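Local coordinates for segregation and condensation protein B (Mycobacterium tuberculosis, PDB 2Z99), which probably acts with the SMC-ScpA complex in chromosome segregation and condensation during cell division, and is built with winged-helix domains, at residues T96-R100 / A101-T105; Q113-T116 / R117-S121; T29-A33 / D34-A38. One frame throughout, in Å; residues are numbered along the deposited sequence.

Contact 1 of 3, residues T96-R100 / A101-T105; sequences TKLTR and AALET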
# COMPACT_ATOMS: atom_id res chain seq x y z
N THR A 96 -14.67 -8.97 13.99
CA THR A 96 -13.67 -9.36 14.97
C THR A 96 -14.14 -10.63 15.69
O THR A 96 -15.31 -11.00 15.58
CB THR A 96 -13.43 -8.23 16.00
OG1 THR A 96 -14.67 -7.87 16.62
CG2 THR A 96 -12.85 -7.00 15.30
N LYS A 97 -13.23 -11.29 16.39
CA LYS A 97 -13.55 -12.51 17.13
C LYS A 97 -14.69 -12.29 18.12
O LYS A 97 -15.09 -11.15 18.38
CB LYS A 97 -12.29 -13.01 17.85
CG LYS A 97 -12.50 -14.17 18.83
CD LYS A 97 -13.06 -15.40 18.14
CE LYS A 97 -13.35 -16.51 19.15
NZ LYS A 97 -13.94 -17.70 18.49
N LEU A 98 -15.24 -13.37 18.66
CA LEU A 98 -16.33 -13.27 19.63
C LEU A 98 -15.77 -13.10 21.04
O LEU A 98 -14.85 -13.80 21.46
CB LEU A 98 -17.22 -14.52 19.59
CG LEU A 98 -18.30 -14.64 18.51
CD1 LEU A 98 -19.04 -15.97 18.65
CD2 LEU A 98 -19.28 -13.49 18.63
N THR A 99 -16.34 -12.14 21.77
CA THR A 99 -15.92 -11.87 23.14
C THR A 99 -16.35 -13.04 24.01
O THR A 99 -17.22 -13.82 23.63
CB THR A 99 -16.58 -10.58 23.66
OG1 THR A 99 -18.00 -10.73 23.65
CG2 THR A 99 -16.20 -9.40 22.77
N ARG A 100 -15.74 -13.18 25.18
CA ARG A 100 -16.09 -14.28 26.06
C ARG A 100 -17.56 -14.19 26.46
O ARG A 100 -18.24 -15.21 26.61
CB ARG A 100 -15.20 -14.27 27.30
CG ARG A 100 -15.49 -15.41 28.26
CD ARG A 100 -14.38 -15.57 29.31
NE ARG A 100 -13.15 -16.15 28.76
CZ ARG A 100 -12.26 -15.49 28.03
NH1 ARG A 100 -12.43 -14.20 27.75
NH2 ARG A 100 -11.18 -16.12 27.58
N ALA A 101 -18.06 -12.97 26.63
CA ALA A 101 -19.45 -12.78 27.00
C ALA A 101 -20.33 -13.41 25.92
O ALA A 101 -21.30 -14.10 26.23
CB ALA A 101 -19.76 -11.30 27.13
N ALA A 102 -19.98 -13.17 24.66
CA ALA A 102 -20.73 -13.70 23.53
C ALA A 102 -20.71 -15.23 23.52
O ALA A 102 -21.75 -15.86 23.43
CB ALA A 102 -20.16 -13.17 22.23
N LEU A 103 -19.53 -15.83 23.60
CA LEU A 103 -19.45 -17.28 23.61
C LEU A 103 -20.30 -17.82 24.75
O LEU A 103 -21.03 -18.81 24.60
CB LEU A 103 -18.00 -17.75 23.77
CG LEU A 103 -17.02 -17.69 22.59
CD1 LEU A 103 -17.79 -17.87 21.28
CD2 LEU A 103 -16.26 -16.37 22.58
N GLU A 104 -20.21 -17.14 25.89
CA GLU A 104 -20.96 -17.51 27.07
C GLU A 104 -22.44 -17.63 26.73
O GLU A 104 -23.06 -18.66 26.96
CB GLU A 104 -20.79 -16.43 28.14
CG GLU A 104 -20.52 -16.94 29.54
CD GLU A 104 -19.04 -17.04 29.85
OE1 GLU A 104 -18.40 -18.03 29.41
OE2 GLU A 104 -18.50 -16.13 30.53
N THR A 105 -23.01 -16.57 26.17
CA THR A 105 -24.43 -16.59 25.83
C THR A 105 -24.72 -17.52 24.68
O THR A 105 -25.85 -18.00 24.53
CB THR A 105 -24.98 -15.16 25.53
OG1 THR A 105 -25.85 -15.20 24.40
CG2 THR A 105 -23.86 -14.20 25.28
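The carboxylate of Glu104 presents one face to the carbonyl oxygen of Arg100, one helical turn back. Its CD atom lies 3.8 Å from Arg100 O. Arg100 CG meets the same carboxylate obliquely, between face and edge, 3.8 Å from OE2. The guanidinium turns elsewhere. Its plane stands 62° from that of the carboxylate, and Arg100 NE is 5.6 Å from Glu104 OE1. The opposite charges are therefore neighbours without a salt bridge, though a mild electrostatic attraction is possible. Arg100 CG is anti to its own N (chi1 -178°), and the bend at chi3 takes the guanidinium off in another direction.

Thr99 is the N-cap of the helix. Its hydroxyl sits between the backbone N and the carbonyl carbon, where OG1 can accept from Ala102 N at 3.3 Å. The main chain adds two helical bonds, Leu103 N to Thr99 O and Glu104 N to Arg100 O.

Leu98 and Leu103 flank this cap as a hydrophobic staple. Their CD1 atoms are 3.5 Å apart, which is tight for two methyl groups. The other methyl of Leu98, CD2, rests on Ala102 CB at 3.7 Å.

The loop here leads from helix 83-94 into helix 100-112, the first helix of the second winged-helix domain. Arg138 bonds the carbonyl of Thr96. Ala101 and Glu104 touch Arg124 of helix 117-124, and Ala102 packs on Val131 of helix 129-137.

Contact 2 of 3, residues Q113-T116 / R117-S121; sequences QPVT and RARVS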
# COMPACT_ATOMS: atom_id res chain seq x y z
N GLN A 113 -30.96 -24.96 24.04
CA GLN A 113 -31.56 -24.85 22.71
C GLN A 113 -32.87 -24.08 22.67
O GLN A 113 -32.85 -22.86 22.73
CB GLN A 113 -31.70 -26.23 22.08
CG GLN A 113 -31.69 -26.17 20.56
CD GLN A 113 -30.36 -25.68 20.02
OE1 GLN A 113 -29.34 -25.76 20.69
NE2 GLN A 113 -30.38 -25.19 18.79
N PRO A 114 -34.04 -24.76 22.55
CA PRO A 114 -35.21 -23.88 22.52
C PRO A 114 -35.21 -23.02 23.78
O PRO A 114 -35.45 -23.54 24.87
CB PRO A 114 -36.38 -24.86 22.50
CG PRO A 114 -35.80 -26.07 21.87
CD PRO A 114 -34.46 -26.17 22.54
N VAL A 115 -34.90 -21.73 23.62
CA VAL A 115 -34.86 -20.79 24.74
C VAL A 115 -35.29 -19.41 24.32
O VAL A 115 -34.97 -18.97 23.21
CB VAL A 115 -33.44 -20.63 25.31
CG1 VAL A 115 -33.03 -21.86 26.05
CG2 VAL A 115 -32.47 -20.34 24.18
N THR A 116 -36.02 -18.72 25.19
CA THR A 116 -36.46 -17.36 24.92
C THR A 116 -35.29 -16.49 25.37
O THR A 116 -34.50 -16.91 26.22
CB THR A 116 -37.68 -16.99 25.78
OG1 THR A 116 -37.54 -17.56 27.08
CG2 THR A 116 -38.97 -17.51 25.14
N ARG A 117 -35.14 -15.29 24.82
CA ARG A 117 -34.02 -14.49 25.28
C ARG A 117 -34.24 -14.13 26.74
O ARG A 117 -33.29 -13.88 27.47
CB ARG A 117 -33.82 -13.23 24.43
CG ARG A 117 -35.02 -12.35 24.28
CD ARG A 117 -34.59 -10.90 24.38
NE ARG A 117 -33.42 -10.59 23.56
CZ ARG A 117 -33.41 -10.55 22.23
NH1 ARG A 117 -34.50 -10.80 21.54
NH2 ARG A 117 -32.29 -10.25 21.59
N ALA A 118 -35.50 -14.12 27.18
CA ALA A 118 -35.80 -13.80 28.57
C ALA A 118 -35.06 -14.77 29.50
O ALA A 118 -34.62 -14.37 30.57
CB ALA A 118 -37.29 -13.89 28.83
N ARG A 119 -34.93 -16.02 29.09
CA ARG A 119 -34.23 -16.99 29.92
C ARG A 119 -32.72 -16.87 29.73
O ARG A 119 -31.94 -17.23 30.61
CB ARG A 119 -34.66 -18.42 29.61
CG ARG A 119 -34.01 -19.46 30.54
CD ARG A 119 -34.32 -20.89 30.11
NE ARG A 119 -35.29 -21.58 30.97
CZ ARG A 119 -36.52 -21.13 31.25
NH1 ARG A 119 -36.94 -19.97 30.76
NH2 ARG A 119 -37.32 -21.86 32.02
N VAL A 120 -32.31 -16.38 28.57
CA VAL A 120 -30.89 -16.19 28.32
C VAL A 120 -30.43 -14.99 29.13
O VAL A 120 -29.36 -14.99 29.74
CB VAL A 120 -30.60 -15.93 26.83
CG1 VAL A 120 -29.14 -15.62 26.65
CG2 VAL A 120 -31.00 -17.14 25.99
N SER A 121 -31.25 -13.95 29.14
CA SER A 121 -30.93 -12.75 29.88
C SER A 121 -30.86 -13.08 31.38
O SER A 121 -29.95 -12.64 32.09
CB SER A 121 -31.99 -11.69 29.60
OG SER A 121 -31.60 -10.44 30.11
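Val115 and Val120 form the close side of this helix start. Their side chains cross at about a right angle, and the CG2 methyls meet at 4.0 Å. One residue precedes the N-cap and the other lies four residues beyond it, the two positions of a hydrophobic staple. Val120 CG2 stands anti to its carbonyl carbon. It touches Thr116 O as well, at 3.5 Å. This methyl lies between the strand end and the helix.

Thr116 O is the polar centre of the turn. Two amides share it. Val120 N approaches in the carbonyl plane at 3.3 Å. Arg119 N is nearer, at 3.0 Å, but comes from above that plane, 62° out of it, with a bent N-H angle of 136°. The first bond continues as the helical pattern, while the second marks the tighter turn at the helix start.

The other side is looser and more open. Thr116 is the N-cap residue, and its OG1, held between backbone N and carbonyl carbon (chi1 38°), lies beside the first turn of the helix. It stays 3.6 Å from Arg119 N and 3.9 Å from Arg119 CB. Ala118 CB is further still. The extended start of the Arg119 side chain passes Val115 CG1 only at its CD atom, 4.4 Å away. Its guanidinium stands obliquely to Thr116 OG1, with NH1 4.4 Å off, too far for a bond.

The short, weakly bonded strand 115-116 is an outer strand, within this chain, of a three-stranded antiparallel sheet, paired through Val115 with Phe155. Both valines pack on Val109 of helix 100-112, and Val120 reaches Thr105 of that helix too. Ser121 OG bonds Val126 O in the link to helix 129-137, the next element of the helix-turn-helix.

Contact 3 of 3, residues T29-A33 / D34-A38; sequences TPVTA and DALAA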
# COMPACT_ATOMS: atom_id res chain seq x y z
N THR A 29 0.25 4.70 -5.64
CA THR A 29 -0.37 5.20 -6.86
C THR A 29 0.61 4.90 -7.98
O THR A 29 1.79 4.75 -7.74
CB THR A 29 -0.60 6.75 -6.82
OG1 THR A 29 0.64 7.43 -7.04
CG2 THR A 29 -1.15 7.18 -5.48
N PRO A 30 0.13 4.81 -9.23
CA PRO A 30 1.06 4.52 -10.32
C PRO A 30 2.22 5.51 -10.33
O PRO A 30 2.06 6.67 -9.96
CB PRO A 30 0.19 4.67 -11.56
CG PRO A 30 -1.15 4.21 -11.08
CD PRO A 30 -1.26 4.84 -9.71
N VAL A 31 3.39 5.02 -10.72
CA VAL A 31 4.58 5.85 -10.85
C VAL A 31 4.87 5.89 -12.34
O VAL A 31 4.39 5.05 -13.11
CB VAL A 31 5.84 5.26 -10.17
CG1 VAL A 31 5.89 5.69 -8.74
CG2 VAL A 31 5.84 3.75 -10.29
N THR A 32 5.67 6.87 -12.75
CA THR A 32 5.99 7.00 -14.15
C THR A 32 7.38 6.44 -14.41
O THR A 32 8.23 6.42 -13.51
CB THR A 32 5.94 8.48 -14.57
OG1 THR A 32 6.20 8.58 -15.97
CG2 THR A 32 6.98 9.30 -13.82
N ALA A 33 7.61 5.98 -15.63
CA ALA A 33 8.91 5.45 -16.00
C ALA A 33 9.95 6.53 -15.70
O ALA A 33 11.04 6.23 -15.18
CB ALA A 33 8.92 5.11 -17.47
N ASP A 34 9.60 7.78 -15.98
CA ASP A 34 10.49 8.91 -15.75
C ASP A 34 10.81 9.08 -14.28
O ASP A 34 11.95 9.36 -13.92
CB ASP A 34 9.87 10.21 -16.27
CG ASP A 34 9.42 10.11 -17.71
OD1 ASP A 34 8.42 9.41 -17.98
OD2 ASP A 34 10.07 10.72 -18.59
N ALA A 35 9.80 8.94 -13.43
CA ALA A 35 10.01 9.09 -12.00
C ALA A 35 11.00 8.02 -11.54
O ALA A 35 11.95 8.30 -10.81
CB ALA A 35 8.69 8.93 -11.26
N LEU A 36 10.75 6.79 -11.98
CA LEU A 36 11.62 5.67 -11.65
C LEU A 36 13.00 5.94 -12.25
O LEU A 36 14.02 5.83 -11.56
CB LEU A 36 11.01 4.37 -12.20
CG LEU A 36 9.74 3.94 -11.45
CD1 LEU A 36 9.09 2.77 -12.12
CD2 LEU A 36 10.10 3.60 -10.02
N ALA A 37 13.01 6.33 -13.52
CA ALA A 37 14.26 6.65 -14.21
C ALA A 37 15.06 7.66 -13.41
O ALA A 37 16.25 7.46 -13.12
CB ALA A 37 13.95 7.19 -15.60
N ALA A 38 14.41 8.76 -13.05
CA ALA A 38 15.09 9.80 -12.29
C ALA A 38 15.55 9.26 -10.95
O ALA A 38 16.71 9.42 -10.57
CB ALA A 38 14.15 10.99 -12.08
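Ala37 N donates to Ala33 O at 2.6 Å, a short bond in the first turn of helix 33-40. Leu36 N gives a straighter one to Thr32 O, 3.0 Å long with an N-H angle of 173°.

Thr32 is the N-cap residue. Its hydroxyl is modelled anti to the backbone N (chi1 -177°). This rotamer crowds CG2 against Ala35, which leaves the orientation of the side chain doubtful. As modelled, OG1 donates a weak bond to Asp34 OD1 at 3.1 Å. The two side chains approach at a slant. The bond would link the N-cap to the second helical residue. The negative carboxylate at this helix end would probably be favoured by the helix dipole.

On the apolar side of the turn, Val31 CG2 rests on Leu36 CD1 at 3.9 Å, the side chains crossing at about a right angle. The pair forms a hydrophobic staple.

Leu36 continues inward, packing on Leu20 and Leu23 of helix 13-26 and on Val47 and Leu51 of helix 44-60. Val31 touches Leu24 and pairs by backbone with Trp74 of strand 73-78. Ala35 packs on Leu89 of the second subunit.

How the contacts relate
Contact 3 comes first along the chain. It closes the loop between helix 13-26 and helix 33-40 in the N-terminal winged-helix domain. Helix 83-94 then leads away to the second domain, where contact 1 ends the loop before helix 100-112. After the rest of helix 100-112, contact 2 turns strand 115-116 into helix 117-124. The three lie in series, and none nests in or crosses another. Contacts 1 and 2, with centres about 17 Å apart, meet through Thr105 and Val120. Contact 3 lies on the opposite side of the chain's centre from the other two, its centre about 49 Å from that of contact 1. Contacts 3 and 2 begin the second helices of their respective domains.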